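Citryl-spermidine/3,4-dihydroxybenzoyl-citryl-spermidine:spermidine ligase (Bacillus anthracis, PDB 3TO3) catalyses the ATP-dependent condensation of spermidine with citryl-spermidine intermediates in the biosynthesis of the siderophore petrobactin. Local coordinates at residues I21-R26 and Q127-D132; I134-R139 and H156-H161. All coordinates share one frame; numbering follows the deposited sequence.

Contact 1. Residues I21-R26 and Q127-D132; sequences ISVRRR and QTIFKD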
ATOM      1  N   ILE B  21     -24.863  -8.239   1.941  1.00 44.79           N
ATOM      2  CA  ILE B  21     -25.752  -7.507   2.836  1.00 39.67           C
ATOM      3  C   ILE B  21     -25.574  -7.950   4.289  1.00 37.52           C
ATOM      4  O   ILE B  21     -25.469  -7.098   5.183  1.00 39.13           O
ATOM      5  CB  ILE B  21     -27.215  -7.660   2.428  1.00 43.75           C
ATOM      6  CG1 ILE B  21     -27.410  -7.140   1.007  1.00 48.13           C
ATOM      7  CG2 ILE B  21     -28.156  -6.952   3.413  1.00 39.48           C
ATOM      8  CD1 ILE B  21     -27.613  -5.656   0.902  1.00 50.82           C
ATOM      9  N   SER B  22     -25.520  -9.258   4.532  1.00 31.41           N
ATOM     10  CA  SER B  22     -25.272  -9.754   5.902  1.00 36.83           C
ATOM     11  C   SER B  22     -23.941  -9.293   6.456  1.00 37.74           C
ATOM     12  O   SER B  22     -23.863  -8.951   7.624  1.00 42.74           O
ATOM     13  CB  SER B  22     -25.299 -11.276   6.007  1.00 40.81           C
ATOM     14  OG  SER B  22     -25.816 -11.820   4.828  1.00 67.77           O
ATOM     15  N   VAL B  23     -22.892  -9.305   5.641  1.00 36.36           N
ATOM     16  CA  VAL B  23     -21.569  -8.936   6.158  1.00 36.01           C
ATOM     17  C   VAL B  23     -21.539  -7.468   6.453  1.00 32.69           C
ATOM     18  O   VAL B  23     -21.030  -7.043   7.479  1.00 35.98           O
ATOM     19  CB  VAL B  23     -20.416  -9.377   5.235  1.00 38.12           C
ATOM     20  CG1 VAL B  23     -19.062  -8.699   5.612  1.00 25.33           C
ATOM     21  CG2 VAL B  23     -20.276 -10.892   5.318  1.00 31.23           C
ATOM     22  N   ARG B  24     -22.126  -6.688   5.562  1.00 36.11           N
ATOM     23  CA  ARG B  24     -22.182  -5.245   5.775  1.00 34.03           C
ATOM     24  C   ARG B  24     -22.907  -4.965   7.090  1.00 42.33           C
ATOM     25  O   ARG B  24     -22.461  -4.158   7.917  1.00 36.05           O
ATOM     26  CB  ARG B  24     -22.918  -4.553   4.632  1.00 35.99           C
ATOM     27  CG  ARG B  24     -22.848  -3.047   4.688  1.00 39.62           C
ATOM     28  CD  ARG B  24     -23.853  -2.471   3.738  1.00 39.19           C
ATOM     29  NE  ARG B  24     -25.215  -2.768   4.169  1.00 43.96           N
ATOM     30  CZ  ARG B  24     -26.260  -2.739   3.352  1.00 50.12           C
ATOM     31  NH1 ARG B  24     -26.094  -2.442   2.061  1.00 46.65           N
ATOM     32  NH2 ARG B  24     -27.462  -3.019   3.819  1.00 52.40           N
ATOM     33  N   ARG B  25     -24.024  -5.654   7.278  1.00 40.12           N
ATOM     34  CA  ARG B  25     -24.823  -5.443   8.454  1.00 42.42           C
ATOM     35  C   ARG B  25     -24.033  -5.831   9.703  1.00 43.94           C
ATOM     36  O   ARG B  25     -24.064  -5.119  10.706  1.00 39.77           O
ATOM     37  CB  ARG B  25     -26.137  -6.231   8.361  1.00 37.72           C
ATOM     38  CG  ARG B  25     -27.161  -5.502   7.530  1.00 32.71           C
ATOM     39  CD  ARG B  25     -28.251  -6.427   7.111  1.00 28.23           C
ATOM     40  NE  ARG B  25     -29.312  -5.710   6.418  1.00 32.80           N
ATOM     41  CZ  ARG B  25     -30.435  -6.279   6.005  1.00 36.90           C
ATOM     42  NH1 ARG B  25     -30.637  -7.565   6.265  1.00 35.82           N
ATOM     43  NH2 ARG B  25     -31.360  -5.567   5.354  1.00 36.16           N
ATOM     44  N   ARG B  26     -23.330  -6.959   9.633  1.00 43.69           N
ATOM     45  CA  ARG B  26     -22.553  -7.425  10.765  1.00 38.64           C
ATOM     46  C   ARG B  26     -21.443  -6.418  11.118  1.00 40.87           C
ATOM     47  O   ARG B  26     -21.242  -6.081  12.294  1.00 36.69           O
ATOM     48  CB  ARG B  26     -21.963  -8.804  10.501  1.00 40.17           C
ATOM     49  CG  ARG B  26     -20.994  -9.260  11.587  1.00 44.02           C
ATOM     50  CD  ARG B  26     -20.185 -10.490  11.200  1.00 41.26           C
ATOM     51  NE  ARG B  26     -19.095 -10.636  12.152  1.00 41.75           N
ATOM     52  CZ  ARG B  26     -18.131 -11.551  12.100  1.00 49.46           C
ATOM     53  NH1 ARG B  26     -18.109 -12.474  11.127  1.00 44.30           N
ATOM     54  NH2 ARG B  26     -17.187 -11.559  13.048  1.00 54.24           N
ATOM     55  N   GLN B 127     -12.479  -3.135   3.508  1.00 39.33           N
ATOM     56  CA  GLN B 127     -11.759  -4.320   3.084  1.00 35.12           C
ATOM     57  C   GLN B 127     -12.267  -5.537   3.839  1.00 36.78           C
ATOM     58  O   GLN B 127     -12.292  -6.625   3.290  1.00 35.04           O
ATOM     59  CB  GLN B 127     -10.252  -4.149   3.251  1.00 36.38           C
ATOM     60  CG  GLN B 127      -9.660  -3.250   2.192  1.00 38.31           C
ATOM     61  CD  GLN B 127     -10.085  -3.645   0.801  1.00 42.05           C
ATOM     62  OE1 GLN B 127      -9.841  -4.768   0.343  1.00 45.20           O
ATOM     63  NE2 GLN B 127     -10.729  -2.732   0.119  1.00 47.81           N
ATOM     64  N   THR B 128     -12.700  -5.335   5.086  1.00 36.21           N
ATOM     65  CA  THR B 128     -13.240  -6.419   5.900  1.00 34.98           C
ATOM     66  C   THR B 128     -14.526  -6.925   5.272  1.00 41.94           C
ATOM     67  O   THR B 128     -14.669  -8.113   4.994  1.00 40.70           O
ATOM     68  CB  THR B 128     -13.461  -5.993   7.388  1.00 34.68           C
ATOM     69  OG1 THR B 128     -12.185  -5.911   8.020  1.00 37.92           O
ATOM     70  CG2 THR B 128     -14.300  -7.020   8.152  1.00 31.01           C
ATOM     71  N   ILE B 129     -15.446  -6.006   5.029  1.00 37.04           N
ATOM     72  CA  ILE B 129     -16.671  -6.313   4.321  1.00 36.55           C
ATOM     73  C   ILE B 129     -16.369  -7.043   3.019  1.00 40.87           C
ATOM     74  O   ILE B 129     -17.004  -8.046   2.685  1.00 36.21           O
ATOM     75  CB  ILE B 129     -17.455  -5.009   4.041  1.00 41.65           C
ATOM     76  CG1 ILE B 129     -18.003  -4.457   5.352  1.00 40.49           C
ATOM     77  CG2 ILE B 129     -18.605  -5.230   3.083  1.00 36.11           C
ATOM     78  CD1 ILE B 129     -18.648  -3.188   5.181  1.00 34.99           C
ATOM     79  N   PHE B 130     -15.391  -6.544   2.277  1.00 39.82           N
ATOM     80  CA  PHE B 130     -15.072  -7.161   0.999  1.00 41.26           C
ATOM     81  C   PHE B 130     -14.540  -8.592   1.144  1.00 45.43           C
ATOM     82  O   PHE B 130     -15.046  -9.510   0.509  1.00 41.64           O
ATOM     83  CB  PHE B 130     -14.073  -6.289   0.243  1.00 37.22           C
ATOM     84  CG  PHE B 130     -13.555  -6.905  -1.037  1.00 39.72           C
ATOM     85  CD1 PHE B 130     -14.363  -7.001  -2.169  1.00 35.38           C
ATOM     86  CD2 PHE B 130     -12.251  -7.328  -1.119  1.00 40.62           C
ATOM     87  CE1 PHE B 130     -13.878  -7.538  -3.364  1.00 40.06           C
ATOM     88  CE2 PHE B 130     -11.738  -7.866  -2.320  1.00 49.40           C
ATOM     89  CZ  PHE B 130     -12.563  -7.980  -3.441  1.00 48.94           C
ATOM     90  N   LYS B 131     -13.514  -8.780   1.969  1.00 42.70           N
ATOM     91  CA  LYS B 131     -12.982 -10.108   2.166  1.00 39.38           C
ATOM     92  C   LYS B 131     -13.960 -11.076   2.844  1.00 46.39           C
ATOM     93  O   LYS B 131     -13.938 -12.267   2.525  1.00 38.73           O
ATOM     94  CB  LYS B 131     -11.654 -10.090   2.912  1.00 36.80           C
ATOM     95  CG  LYS B 131     -10.474  -9.878   1.966  1.00 41.10           C
ATOM     96  CD  LYS B 131     -10.049  -8.409   1.908  1.00 39.96           C
ATOM     97  CE  LYS B 131      -8.732  -8.251   1.136  1.00 45.91           C
ATOM     98  NZ  LYS B 131      -8.134  -6.894   1.236  1.00 45.92           N
ATOM     99  N   ASP B 132     -14.809 -10.600   3.766  1.00 38.15           N
ATOM    100  CA  ASP B 132     -15.651 -11.550   4.444  1.00 33.78           C
ATOM    101  C   ASP B 132     -16.846 -11.970   3.582  1.00 40.14           C
ATOM    102  O   ASP B 132     -17.294 -13.119   3.657  1.00 36.38           O
ATOM    103  CB  ASP B 132     -16.084 -11.127   5.836  1.00 42.62           C
ATOM    104  CG  ASP B 132     -16.728 -12.295   6.611  1.00 49.38           C
ATOM    105  OD1 ASP B 132     -16.198 -13.440   6.565  1.00 52.66           O
ATOM    106  OD2 ASP B 132     -17.771 -12.084   7.258  1.00 47.83           O
TER
HETATM  107  O   HOH W   1     -20.036 -12.824   8.611  1.00 55.11           O

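Contact 2. Residues I134-R139 and H156-H161; sequences IAQYER and HLIDGH. With ATP (adenosine-5'-triphosphate), chain E.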
ATOM      1  N   ILE B 134     -16.780 -12.585   0.397  1.00 37.57           N
ATOM      2  CA  ILE B 134     -16.346 -13.714  -0.433  1.00 42.01           C
ATOM      3  C   ILE B 134     -16.308 -15.009   0.398  1.00 45.06           C
ATOM      4  O   ILE B 134     -16.742 -16.089  -0.051  1.00 35.82           O
ATOM      5  CB  ILE B 134     -14.952 -13.457  -1.044  1.00 52.34           C
ATOM      6  CG1 ILE B 134     -14.989 -12.171  -1.859  1.00 62.39           C
ATOM      7  CG2 ILE B 134     -14.528 -14.627  -1.954  1.00 55.13           C
ATOM      8  CD1 ILE B 134     -13.668 -11.464  -1.950  1.00 68.42           C
ATOM      9  N   ALA B 135     -15.802 -14.912   1.620  1.00 39.28           N
ATOM     10  CA  ALA B 135     -15.781 -16.116   2.458  1.00 40.08           C
ATOM     11  C   ALA B 135     -17.209 -16.640   2.804  1.00 33.20           C
ATOM     12  O   ALA B 135     -17.476 -17.836   2.673  1.00 39.18           O
ATOM     13  CB  ALA B 135     -14.943 -15.910   3.700  1.00 31.82           C
ATOM     14  N   GLN B 136     -18.099 -15.759   3.262  1.00 37.39           N
ATOM     15  CA  GLN B 136     -19.474 -16.159   3.594  1.00 42.22           C
ATOM     16  C   GLN B 136     -20.169 -16.704   2.341  1.00 47.71           C
ATOM     17  O   GLN B 136     -20.984 -17.606   2.422  1.00 49.05           O
ATOM     18  CB  GLN B 136     -20.283 -14.995   4.159  1.00 44.87           C
ATOM     19  CG  GLN B 136     -19.724 -14.419   5.446  1.00 48.14           C
ATOM     20  CD  GLN B 136     -19.603 -15.463   6.525  1.00 55.10           C
ATOM     21  OE1 GLN B 136     -20.499 -16.283   6.700  1.00 62.19           O
ATOM     22  NE2 GLN B 136     -18.476 -15.472   7.228  1.00 58.11           N
ATOM     23  N   TYR B 137     -19.827 -16.164   1.177  1.00 41.37           N
ATOM     24  CA  TYR B 137     -20.463 -16.623  -0.035  1.00 46.41           C
ATOM     25  C   TYR B 137     -19.970 -18.016  -0.473  1.00 50.80           C
ATOM     26  O   TYR B 137     -20.733 -18.805  -1.005  1.00 51.29           O
ATOM     27  CB  TYR B 137     -20.264 -15.606  -1.143  1.00 40.21           C
ATOM     28  CG  TYR B 137     -20.893 -16.018  -2.437  1.00 36.34           C
ATOM     29  CD1 TYR B 137     -22.249 -15.846  -2.634  1.00 38.74           C
ATOM     30  CD2 TYR B 137     -20.135 -16.563  -3.475  1.00 48.27           C
ATOM     31  CE1 TYR B 137     -22.863 -16.217  -3.825  1.00 47.10           C
ATOM     32  CE2 TYR B 137     -20.739 -16.942  -4.689  1.00 52.21           C
ATOM     33  CZ  TYR B 137     -22.118 -16.762  -4.843  1.00 52.34           C
ATOM     34  OH  TYR B 137     -22.782 -17.111  -5.995  1.00 58.06           O
ATOM     35  N   GLU B 138     -18.705 -18.332  -0.227  1.00 54.25           N
ATOM     36  CA  GLU B 138     -18.175 -19.637  -0.616  1.00 56.49           C
ATOM     37  C   GLU B 138     -18.517 -20.791   0.327  1.00 56.99           C
ATOM     38  O   GLU B 138     -18.440 -21.950  -0.080  1.00 60.95           O
ATOM     39  CB  GLU B 138     -16.662 -19.560  -0.808  1.00 61.73           C
ATOM     40  CG  GLU B 138     -16.283 -18.762  -2.028  1.00 68.85           C
ATOM     41  CD  GLU B 138     -16.579 -19.507  -3.319  1.00 84.51           C
ATOM     42  OE1 GLU B 138     -17.260 -18.934  -4.204  1.00 87.71           O
ATOM     43  OE2 GLU B 138     -16.115 -20.664  -3.457  1.00 91.29           O
ATOM     44  N   ARG B 139     -18.909 -20.469   1.565  1.00 57.99           N
ATOM     45  CA  ARG B 139     -19.139 -21.471   2.609  1.00 58.79           C
ATOM     46  C   ARG B 139     -20.361 -22.339   2.319  1.00 67.71           C
ATOM     47  O   ARG B 139     -21.372 -21.842   1.801  1.00 66.65           O
ATOM     48  CB  ARG B 139     -19.266 -20.820   3.992  1.00 50.58           C
ATOM     49  CG  ARG B 139     -20.641 -20.207   4.295  1.00 59.47           C
ATOM     50  CD  ARG B 139     -20.694 -19.490   5.667  1.00 62.06           C
ATOM     51  NE  ARG B 139     -20.301 -20.343   6.798  1.00 73.89           N
ATOM     52  CZ  ARG B 139     -20.164 -19.930   8.062  1.00 74.78           C
ATOM     53  NH1 ARG B 139     -20.378 -18.660   8.396  1.00 65.19           N
ATOM     54  NH2 ARG B 139     -19.810 -20.799   9.006  1.00 83.28           N
ATOM     55  N   HIS B 156     -12.592 -24.083   8.960  1.00 56.87           N
ATOM     56  CA  HIS B 156     -14.032 -23.920   8.784  1.00 65.06           C
ATOM     57  C   HIS B 156     -14.703 -22.866   9.686  1.00 67.32           C
ATOM     58  O   HIS B 156     -15.835 -22.445   9.408  1.00 65.50           O
ATOM     59  CB  HIS B 156     -14.767 -25.271   8.742  1.00 69.00           C
ATOM     60  CG  HIS B 156     -14.529 -26.027   7.467  1.00 86.75           C
ATOM     61  ND1 HIS B 156     -15.087 -25.648   6.262  1.00 87.39           N
ATOM     62  CD2 HIS B 156     -13.763 -27.115   7.199  1.00 94.08           C
ATOM     63  CE1 HIS B 156     -14.688 -26.479   5.312  1.00 93.87           C
ATOM     64  NE2 HIS B 156     -13.885 -27.378   5.854  1.00 96.65           N
ATOM     65  N   LEU B 157     -13.995 -22.362  10.700  1.00 66.21           N
ATOM     66  CA  LEU B 157     -14.581 -21.225  11.389  1.00 64.97           C
ATOM     67  C   LEU B 157     -14.020 -20.029  10.667  1.00 63.83           C
ATOM     68  O   LEU B 157     -12.890 -19.591  10.898  1.00 70.29           O
ATOM     69  CB  LEU B 157     -14.098 -21.139  12.836  1.00 59.29           C
ATOM     70  CG  LEU B 157     -14.093 -22.346  13.751  1.00 69.13           C
ATOM     71  CD1 LEU B 157     -13.255 -21.970  14.972  1.00 78.26           C
ATOM     72  CD2 LEU B 157     -15.513 -22.734  14.120  1.00 61.14           C
ATOM     73  N   ILE B 158     -14.869 -19.453   9.849  1.00 59.15           N
ATOM     74  CA  ILE B 158     -14.464 -18.354   9.004  1.00 58.20           C
ATOM     75  C   ILE B 158     -14.901 -16.999   9.552  1.00 53.32           C
ATOM     76  O   ILE B 158     -14.717 -15.988   8.899  1.00 46.98           O
ATOM     77  CB  ILE B 158     -14.921 -18.587   7.553  1.00 65.18           C
ATOM     78  CG1 ILE B 158     -16.446 -18.424   7.448  1.00 56.07           C
ATOM     79  CG2 ILE B 158     -14.406 -19.999   7.048  1.00 39.65           C
ATOM     80  CD1 ILE B 158     -16.933 -18.490   6.040  1.00 60.40           C
ATOM     81  N   ASP B 159     -15.525 -16.974  10.725  1.00 51.66           N
ATOM     82  CA  ASP B 159     -16.173 -15.728  11.154  1.00 56.12           C
ATOM     83  C   ASP B 159     -15.215 -14.645  11.652  1.00 53.50           C
ATOM     84  O   ASP B 159     -15.481 -13.446  11.500  1.00 42.80           O
ATOM     85  CB  ASP B 159     -17.323 -15.991  12.145  1.00 61.66           C
ATOM     86  CG  ASP B 159     -18.585 -16.556  11.447  1.00 69.40           C
ATOM     87  OD1 ASP B 159     -18.846 -16.161  10.285  1.00 66.15           O
ATOM     88  OD2 ASP B 159     -19.295 -17.405  12.051  1.00 68.23           O
ATOM     89  N   GLY B 160     -14.080 -15.053  12.213  1.00 49.50           N
ATOM     90  CA  GLY B 160     -13.146 -14.071  12.724  1.00 46.36           C
ATOM     91  C   GLY B 160     -13.713 -13.411  13.968  1.00 46.80           C
ATOM     92  O   GLY B 160     -14.637 -13.911  14.617  1.00 54.03           O
ATOM     93  N   HIS B 161     -13.166 -12.263  14.297  1.00 52.65           N
ATOM     94  CA  HIS B 161     -13.402 -11.662  15.590  1.00 54.62           C
ATOM     95  C   HIS B 161     -14.801 -11.057  15.744  1.00 45.18           C
ATOM     96  O   HIS B 161     -15.270 -10.319  14.883  1.00 49.61           O
ATOM     97  CB  HIS B 161     -12.335 -10.601  15.840  1.00 56.31           C
ATOM     98  CG  HIS B 161     -11.983 -10.445  17.275  1.00 52.60           C
ATOM     99  ND1 HIS B 161     -12.795  -9.767  18.164  1.00 47.04           N
ATOM    100  CD2 HIS B 161     -10.914 -10.886  17.988  1.00 49.75           C
ATOM    101  CE1 HIS B 161     -12.235  -9.798  19.364  1.00 56.67           C
ATOM    102  NE2 HIS B 161     -11.094 -10.472  19.286  1.00 50.94           N
TER
HETATM  103  PB  ATP E 617      -0.895 -15.073  15.567  0.71 84.11           P
HETATM  104  O1B ATP E 617      -0.278 -15.150  14.193  0.71 79.96           O
HETATM  105  O2B ATP E 617      -0.051 -14.194  16.451  0.71 83.35           O
HETATM  106  O3B ATP E 617      -1.029 -16.521  16.165  0.71 56.14           O
HETATM  107  PA  ATP E 617      -2.631 -13.068  14.968  0.71113.19           P
HETATM  108  O1A ATP E 617      -1.521 -12.658  14.020  0.71110.20           O
HETATM  109  O2A ATP E 617      -2.778 -12.115  16.148  0.71109.54           O
HETATM  110  O3A ATP E 617      -2.349 -14.499  15.507  0.71129.61           O
HETATM  111  O5' ATP E 617      -3.963 -13.088  14.135  0.71126.49           O
HETATM  112  C5' ATP E 617      -4.987 -13.952  14.457  0.71119.91           C
HETATM  113  C4' ATP E 617      -6.273 -13.649  13.926  0.71113.13           C
HETATM  114  O4' ATP E 617      -7.306 -14.340  14.708  0.71106.95           O
HETATM  115  C3' ATP E 617      -6.562 -12.203  14.051  0.71112.13           C
HETATM  116  O3' ATP E 617      -6.794 -11.659  12.810  0.71113.31           O
HETATM  117  C2' ATP E 617      -7.766 -12.128  14.899  0.71105.73           C
HETATM  118  O2' ATP E 617      -8.586 -11.114  14.495  0.71100.76           O
HETATM  119  C1' ATP E 617      -8.391 -13.463  14.677  0.71102.06           C
HETATM  120  N9  ATP E 617      -9.420 -13.832  15.612  0.71 90.74           N
HETATM  121  C8  ATP E 617     -10.638 -14.274  15.253  0.71 80.07           C
HETATM  122  N7  ATP E 617     -11.330 -14.526  16.373  0.71 77.72           N
HETATM  123  C5  ATP E 617     -10.557 -14.255  17.448  0.71 82.29           C
HETATM  124  C6  ATP E 617     -10.770 -14.341  18.832  0.71 77.09           C
HETATM  125  N6  ATP E 617     -12.040 -14.797  19.325  0.71 73.57           N
HETATM  126  N1  ATP E 617      -9.772 -13.989  19.675  0.71 77.65           N
HETATM  127  C2  ATP E 617      -8.587 -13.561  19.192  0.71 82.60           C
HETATM  128  N3  ATP E 617      -8.352 -13.465  17.864  0.71 87.43           N
HETATM  129  C4  ATP E 617      -9.316 -13.804  16.967  0.71 88.61           C
HETATM  130  O   HOH W   2     -21.695 -17.972  10.838  1.00 52.58           O

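Contact 1. Residues I21-R26 and Q127-D132
V23 lays its CG1 methyl over the backbone of I129, 3.6 Å from the CA atom of I129, while its CG2 comes to 3.4 Å from OD2 of D132. At a first torsion of 167°, CG1 stands anti to the backbone N and CG2 takes the place beside that N; CG1 lies against the backbone of I129 and also touches CB of D132, while CG2 faces the carboxylate of D132. V23 buries 85 Å², the largest share of any residue here. One turn back from D132, I129 adds its CD1, which rests 4.1 Å from CA of R24. The polar end of R24 leads away from the contact to E96.

These residues join helices 18-37 and 115-138, whose local axes approach to 9.1 Å at 145° between their N-to-C directions, an antiparallel but markedly splayed helix pair. No direct hydrogen bond links the two segments. Instead, R26 and D132 form a long salt bridge, NH1 of R26 to OD2 of D132 at 3.9 Å, with the guanidinium and carboxylate planes 90° apart. A water bridges the gap: it lies in the guanidinium plane at its edge, accepts from NH1 of R26 and donates to OD2 of D132 at 2.7 Å. Each charge has other partners, Q30 and the D159 carbonyl for R26, K168 and Q136 for D132. Apolar packing is thus backed by a water-mediated charge pair, and the buried carboxylate of D132 is probably kept charged chiefly by K168 at OD1, with R26 acting more weakly, largely through water, at OD2.

Contact 2. Residues I134-R139 and H156-H161
With chi1 at 80°, R139 sets its CG between its own backbone N and carbonyl carbon, and I158 does the same with CG1 at 71°; R139 bends again at chi3, and the two side chains cross obliquely. I158 covers one face of the R139 guanidinium, CG1 lying 4.0 Å above the plane over its centre. CD1 of I158 continues to the helix, 4.0 Å from CB of A135. At the guanidinium edge, NH1 of R139 donates in plane to a lone pair of Q136 OE1 (2.9 Å), which helps orient both flat groups.

R139 is the first residue to leave helical geometry at the C-terminal end of helix 115-138, and the other segment is the loop after helix 150-156, within the IucA/IucC family region. That loop runs into G160 and H161 of the ATP pocket, where CD2 of H161 approaches adenine C5 to 3.4 Å. D159 meets the helix end through OD1: a salt bridge of 3.5 Å to NH1 of R139 and a weak hydrogen bond from NE2 of Q136, bent to 131°. NE2 of Q136 also bonds to OD1 of D132. A water accepts from NH1 of R139 and donates to OD2 of D159, giving this ion pair a second, solvent-mediated path.

Helix 115-138 serves both contacts in turn: residues 127-132 pack on helix 18-37 in contact 1, and its last turn and R139 just beyond carry contact 2, the centres being 10 Å apart. They touch directly. NH1 of R26 lies 2.8 Å from the carbonyl O of D159, a probable hydrogen bond, and CG2 of V23 packs 3.6 Å from CG of Q136. R26 thus ties contact 1 to the loop of contact 2 just before it enters the nucleotide pocket. The loop 156-161 of contact 2 runs on to the ligand, with the backbone N of H161 3.4 Å from C8 of ATP, whereas in contact 1 the R26 side chain stays about 7 Å from the ATP.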